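Local coordinates for MSHA biogenesis protein MshE (Vibrio cholerae, PDB 5HTL), which binds the second messenger cyclic di-GMP through its MshEN domain and probably takes part in building the MSHA pilus, at residues Val94-Ser107 / Leu118-Ala132. Residues are numbered along the deposited sequence; the frame is centred on the assembly and turned at random.
Sequences VIGRSGDTLRIAMS and LLNQLPDYGFEFVIA
Leu102 lays its CD2 methyl over one face of the Tyr125 ring, 4.0 Å from the ring centroid, a CH-pi contact off-centre toward the rim. Its other methyl, CD1, reaches Leu122 CD1 (3.8 Å), so that one branched side chain touches both the tyrosine ring and the buried Leu122. The edge of the Tyr125 ring meets Gly99 O in its plane, at the type II' turn from Ser98 to Thr101, where glycine suits the positive phi.

Two residues along the strand, on the same face of the sheet as Leu102, Ile104 repeats the theme. With CG1 anti to the carbonyl carbon (chi1 -58°) and the chain extended beyond it, CD1 sits over a face of the Phe127 ring and meets Leu118 CD2 of helix 112-121 tip to tip at 3.7 Å. Next comes selenomethionine Met106, running alongside Phe129 in the same direction; its polarisable SE lies 3.7 Å from Phe129 CE1, an oblique Met-aromatic contact.

The opposite face is more polar at one end. Arg103 NH2 forms a salt bridge to Glu128 OE2 (2.9 Å), although the hydrogen bond is weak, bent to 128°, with guanidinium and carboxylate planes nearly perpendicular. Farther along, Ala105 is small enough for Val130 CG2 to rest against its CA and CB.

Seven backbone hydrogen bonds, from Asp100 O to Ala132 N, run along the parallel pair 101-106 and 126-131 and just past its ends, where a water bridges Ser107 O and Ala132 O. Helix 112-121 completes the beta-alpha-beta crossover, packing Leu118 against the apolar face, while strand 92-98 flanks 101-106 antiparallel and Thr35 of the second subunit packs on Arg103.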
loop_
_atom_site.group_PDB
_atom_site.type_symbol
_atom_site.label_atom_id
_atom_site.label_comp_id
_atom_site.label_asym_id
_atom_site.label_seq_id
_atom_site.Cartn_x
_atom_site.Cartn_y
_atom_site.Cartn_z
ATOM N N VAL A 94 -4.529 14.804 2.382
ATOM C CA VAL A 94 -5.099 13.960 3.423
ATOM C C VAL A 94 -6.610 13.893 3.239
ATOM O O VAL A 94 -7.297 14.917 3.315
ATOM C CB VAL A 94 -4.816 14.527 4.824
ATOM C CG1 VAL A 94 -5.350 13.576 5.887
ATOM C CG2 VAL A 94 -3.328 14.762 5.005
ATOM N N ILE A 95 -7.119 12.699 2.940
ATOM C CA ILE A 95 -8.544 12.529 2.648
ATOM C C ILE A 95 -9.288 11.729 3.707
ATOM O O ILE A 95 -10.511 11.632 3.670
ATOM C CB ILE A 95 -8.786 11.891 1.251
ATOM C CG1 ILE A 95 -8.220 10.471 1.186
ATOM C CG2 ILE A 95 -8.199 12.776 0.146
ATOM C CD1 ILE A 95 -8.593 9.698 -0.103
ATOM N N GLY A 96 -8.552 11.165 4.650
ATOM C CA GLY A 96 -9.181 10.429 5.729
ATOM C C GLY A 96 -8.324 10.449 6.970
ATOM O O GLY A 96 -7.094 10.448 6.877
ATOM N N ARG A 97 -8.974 10.485 8.130
ATOM C CA ARG A 97 -8.280 10.277 9.387
ATOM C C ARG A 97 -9.110 9.381 10.288
ATOM O O ARG A 97 -10.310 9.587 10.437
ATOM C CB ARG A 97 -8.019 11.596 10.107
ATOM C CG ARG A 97 -7.038 11.438 11.257
ATOM C CD ARG A 97 -7.553 11.990 12.555
ATOM N NE ARG A 97 -8.215 13.278 12.387
ATOM C CZ ARG A 97 -8.517 14.092 13.390
ATOM N NH1 ARG A 97 -8.198 13.756 14.632
ATOM N NH2 ARG A 97 -9.124 15.245 13.150
ATOM N N SER A 98 -8.465 8.392 10.888
ATOM C CA SER A 98 -9.137 7.527 11.844
ATOM C C SER A 98 -8.106 7.051 12.849
ATOM O O SER A 98 -7.178 6.336 12.482
ATOM C CB SER A 98 -9.739 6.331 11.116
ATOM O OG SER A 98 -10.665 5.650 11.945
ATOM N N GLY A 99 -8.263 7.428 14.116
ATOM C CA GLY A 99 -7.228 7.142 15.094
ATOM C C GLY A 99 -5.947 7.815 14.644
ATOM O O GLY A 99 -5.978 8.980 14.240
ATOM N N ASP A 100 -4.830 7.093 14.684
ATOM C CA ASP A 100 -3.563 7.668 14.234
ATOM C C ASP A 100 -3.241 7.280 12.797
ATOM O O ASP A 100 -2.068 7.236 12.425
ATOM C CB ASP A 100 -2.387 7.221 15.109
ATOM C CG ASP A 100 -2.782 6.940 16.541
ATOM O OD1 ASP A 100 -3.718 7.590 17.053
ATOM O OD2 ASP A 100 -2.137 6.064 17.158
ATOM N N THR A 101 -4.260 6.977 11.997
ATOM C CA THR A 101 -4.030 6.596 10.603
ATOM C C THR A 101 -4.628 7.625 9.661
ATOM O O THR A 101 -5.768 8.054 9.846
ATOM C CB THR A 101 -4.615 5.206 10.278
ATOM O OG1 THR A 101 -4.019 4.220 11.128
ATOM C CG2 THR A 101 -4.333 4.833 8.832
ATOM N N LEU A 102 -3.839 8.047 8.675
ATOM C CA LEU A 102 -4.300 8.971 7.650
ATOM C C LEU A 102 -4.337 8.234 6.322
ATOM O O LEU A 102 -3.436 7.458 6.008
ATOM C CB LEU A 102 -3.344 10.155 7.507
ATOM C CG LEU A 102 -3.073 10.999 8.748
ATOM C CD1 LEU A 102 -2.119 12.145 8.417
ATOM C CD2 LEU A 102 -4.364 11.557 9.258
ATOM N N ARG A 103 -5.379 8.490 5.544
ATOM C CA ARG A 103 -5.386 8.076 4.160
ATOM C C ARG A 103 -4.936 9.282 3.352
ATOM O O ARG A 103 -5.511 10.354 3.464
ATOM C CB ARG A 103 -6.780 7.632 3.734
ATOM C CG ARG A 103 -6.871 7.218 2.263
ATOM C CD ARG A 103 -8.161 6.472 1.948
ATOM N NE ARG A 103 -8.172 5.195 2.645
ATOM C CZ ARG A 103 -8.916 4.936 3.716
ATOM N NH1 ARG A 103 -9.758 5.852 4.180
ATOM N NH2 ARG A 103 -8.838 3.748 4.298
ATOM N N ILE A 104 -3.928 9.069 2.515
ATOM C CA ILE A 104 -3.325 10.165 1.770
ATOM C C ILE A 104 -3.301 9.847 0.281
ATOM O O ILE A 104 -2.731 8.840 -0.144
ATOM C CB ILE A 104 -1.884 10.447 2.257
ATOM C CG1 ILE A 104 -1.887 10.786 3.757
ATOM C CG2 ILE A 104 -1.245 11.579 1.444
ATOM C CD1 ILE A 104 -0.533 11.197 4.306
ATOM N N ALA A 105 -3.925 10.725 -0.501
ATOM C CA ALA A 105 -3.872 10.626 -1.960
ATOM C C ALA A 105 -2.643 11.357 -2.470
ATOM O O ALA A 105 -2.401 12.495 -2.084
ATOM C CB ALA A 105 -5.139 11.204 -2.582
HETATM N N MSE A 106 -1.840 10.706 -3.301
HETATM C CA MSE A 106 -0.673 11.355 -3.898
HETATM C C MSE A 106 -0.667 11.168 -5.392
HETATM O O MSE A 106 -1.150 10.160 -5.898
HETATM C CB MSE A 106 0.615 10.754 -3.349
HETATM C CG MSE A 106 0.829 10.992 -1.888
HETATM SE SE MSE A 106 2.540 10.263 -1.377
HETATM C CE MSE A 106 3.712 11.530 -2.250
ATOM N N SER A 107 -0.094 12.128 -6.105
ATOM C CA SER A 107 0.068 11.996 -7.546
ATOM C C SER A 107 1.233 11.055 -7.833
ATOM O O SER A 107 1.241 10.349 -8.841
ATOM C CB SER A 107 0.347 13.354 -8.176
ATOM O OG SER A 107 1.690 13.714 -7.974
ATOM N N LEU A 118 6.740 14.028 3.782
ATOM C CA LEU A 118 5.411 13.822 4.344
ATOM C C LEU A 118 5.501 13.222 5.749
ATOM O O LEU A 118 4.796 13.655 6.665
ATOM C CB LEU A 118 4.611 12.890 3.429
ATOM C CG LEU A 118 3.093 12.900 3.517
ATOM C CD1 LEU A 118 2.558 14.283 3.268
ATOM C CD2 LEU A 118 2.568 11.928 2.466
ATOM N N LEU A 119 6.380 12.236 5.913
ATOM C CA LEU A 119 6.598 11.574 7.198
ATOM C C LEU A 119 7.049 12.533 8.292
ATOM O O LEU A 119 6.587 12.459 9.430
ATOM C CB LEU A 119 7.647 10.474 7.048
ATOM C CG LEU A 119 7.189 9.122 6.504
ATOM C CD1 LEU A 119 8.358 8.369 5.884
ATOM C CD2 LEU A 119 6.576 8.321 7.639
ATOM N N ASN A 120 7.972 13.422 7.957
ATOM C CA ASN A 120 8.464 14.356 8.957
ATOM C C ASN A 120 7.454 15.462 9.244
ATOM O O ASN A 120 7.476 16.069 10.315
ATOM C CB ASN A 120 9.818 14.926 8.533
ATOM C CG ASN A 120 10.897 13.865 8.461
ATOM O OD1 ASN A 120 10.731 12.755 8.981
ATOM N ND2 ASN A 120 12.003 14.192 7.811
ATOM N N GLN A 121 6.555 15.703 8.293
ATOM C CA GLN A 121 5.557 16.763 8.394
ATOM C C GLN A 121 4.301 16.322 9.149
ATOM O O GLN A 121 3.621 17.141 9.767
ATOM C CB GLN A 121 5.176 17.255 6.995
ATOM C CG GLN A 121 4.182 18.409 6.967
ATOM C CD GLN A 121 4.718 19.685 7.601
ATOM O OE1 GLN A 121 5.895 20.017 7.460
ATOM N NE2 GLN A 121 3.851 20.402 8.308
ATOM N N LEU A 122 3.997 15.029 9.105
ATOM C CA LEU A 122 2.831 14.490 9.806
ATOM C C LEU A 122 3.269 13.404 10.777
ATOM O O LEU A 122 2.806 12.269 10.684
ATOM C CB LEU A 122 1.834 13.903 8.800
ATOM C CG LEU A 122 1.139 14.887 7.865
ATOM C CD1 LEU A 122 0.554 14.155 6.651
ATOM C CD2 LEU A 122 0.059 15.657 8.591
ATOM N N PRO A 123 4.170 13.740 11.720
ATOM C CA PRO A 123 4.690 12.688 12.597
ATOM C C PRO A 123 3.599 12.140 13.530
ATOM O O PRO A 123 2.585 12.802 13.758
ATOM C CB PRO A 123 5.781 13.418 13.399
ATOM C CG PRO A 123 5.333 14.815 13.438
ATOM C CD PRO A 123 4.680 15.067 12.107
ATOM N N ASP A 124 3.804 10.935 14.046
ATOM C CA ASP A 124 2.789 10.246 14.859
ATOM C C ASP A 124 1.425 10.044 14.184
ATOM O O ASP A 124 0.425 9.795 14.857
ATOM C CB ASP A 124 2.569 10.929 16.206
ATOM C CG ASP A 124 3.794 11.644 16.703
ATOM O OD1 ASP A 124 4.920 11.145 16.487
ATOM O OD2 ASP A 124 3.621 12.723 17.307
ATOM N N TYR A 125 1.381 10.187 12.868
ATOM C CA TYR A 125 0.318 9.579 12.091
ATOM C C TYR A 125 1.007 8.592 11.175
ATOM O O TYR A 125 2.094 8.880 10.670
ATOM C CB TYR A 125 -0.423 10.614 11.249
ATOM C CG TYR A 125 -1.447 11.439 11.992
ATOM C CD1 TYR A 125 -2.650 10.878 12.409
ATOM C CD2 TYR A 125 -1.230 12.788 12.242
ATOM C CE1 TYR A 125 -3.601 11.640 13.077
ATOM C CE2 TYR A 125 -2.175 13.556 12.910
ATOM C CZ TYR A 125 -3.356 12.977 13.324
ATOM O OH TYR A 125 -4.290 13.746 13.986
ATOM N N GLY A 126 0.393 7.425 10.988
ATOM C CA GLY A 126 0.820 6.480 9.971
ATOM C C GLY A 126 -0.051 6.699 8.748
ATOM O O GLY A 126 -1.073 7.385 8.844
ATOM N N PHE A 127 0.355 6.150 7.605
ATOM C CA PHE A 127 -0.305 6.469 6.338
ATOM C C PHE A 127 -0.808 5.254 5.563
ATOM O O PHE A 127 -0.173 4.202 5.538
ATOM C CB PHE A 127 0.631 7.247 5.401
ATOM C CG PHE A 127 1.428 8.327 6.073
ATOM C CD1 PHE A 127 2.778 8.478 5.780
ATOM C CD2 PHE A 127 0.839 9.202 6.966
ATOM C CE1 PHE A 127 3.528 9.472 6.384
ATOM C CE2 PHE A 127 1.584 10.194 7.581
ATOM C CZ PHE A 127 2.929 10.329 7.285
ATOM N N GLU A 128 -1.951 5.426 4.911
ATOM C CA GLU A 128 -2.361 4.541 3.837
ATOM C C GLU A 128 -2.334 5.385 2.572
ATOM O O GLU A 128 -2.933 6.456 2.551
ATOM C CB GLU A 128 -3.781 4.021 4.071
ATOM C CG GLU A 128 -3.984 3.227 5.349
ATOM C CD GLU A 128 -5.427 2.782 5.514
ATOM O OE1 GLU A 128 -5.866 2.590 6.666
ATOM O OE2 GLU A 128 -6.125 2.640 4.487
ATOM N N PHE A 129 -1.659 4.904 1.528
ATOM C CA PHE A 129 -1.517 5.677 0.289
ATOM C C PHE A 129 -2.453 5.213 -0.811
ATOM O O PHE A 129 -2.699 4.018 -0.981
ATOM C CB PHE A 129 -0.080 5.627 -0.247
ATOM C CG PHE A 129 0.933 6.275 0.653
ATOM C CD1 PHE A 129 0.918 7.642 0.868
ATOM C CD2 PHE A 129 1.912 5.511 1.270
ATOM C CE1 PHE A 129 1.867 8.241 1.696
ATOM C CE2 PHE A 129 2.854 6.099 2.095
ATOM C CZ PHE A 129 2.829 7.462 2.307
ATOM N N VAL A 130 -2.963 6.174 -1.567
ATOM C CA VAL A 130 -3.711 5.906 -2.782
ATOM C C VAL A 130 -3.204 6.870 -3.845
ATOM O O VAL A 130 -2.600 7.894 -3.530
ATOM C CB VAL A 130 -5.240 6.049 -2.574
ATOM C CG1 VAL A 130 -5.730 5.146 -1.431
ATOM C CG2 VAL A 130 -5.628 7.483 -2.299
ATOM N N ILE A 131 -3.399 6.525 -5.104
ATOM C CA ILE A 131 -2.944 7.372 -6.199
ATOM C C ILE A 131 -4.131 8.066 -6.885
ATOM O O ILE A 131 -5.220 7.484 -7.028
ATOM C CB ILE A 131 -2.060 6.563 -7.204
ATOM C CG1 ILE A 131 -1.358 7.494 -8.197
ATOM C CG2 ILE A 131 -2.866 5.506 -7.936
ATOM C CD1 ILE A 131 -0.311 6.791 -9.055
ATOM N N ALA A 132 -3.930 9.318 -7.280
ATOM C CA ALA A 132 -4.929 10.039 -8.058
ATOM C C ALA A 132 -4.208 10.830 -9.140
ATOM O O ALA A 132 -3.031 11.149 -8.990
ATOM C CB ALA A 132 -5.729 10.969 -7.149
HETATM O O HOH W 1 -0.767 10.410 -10.606
#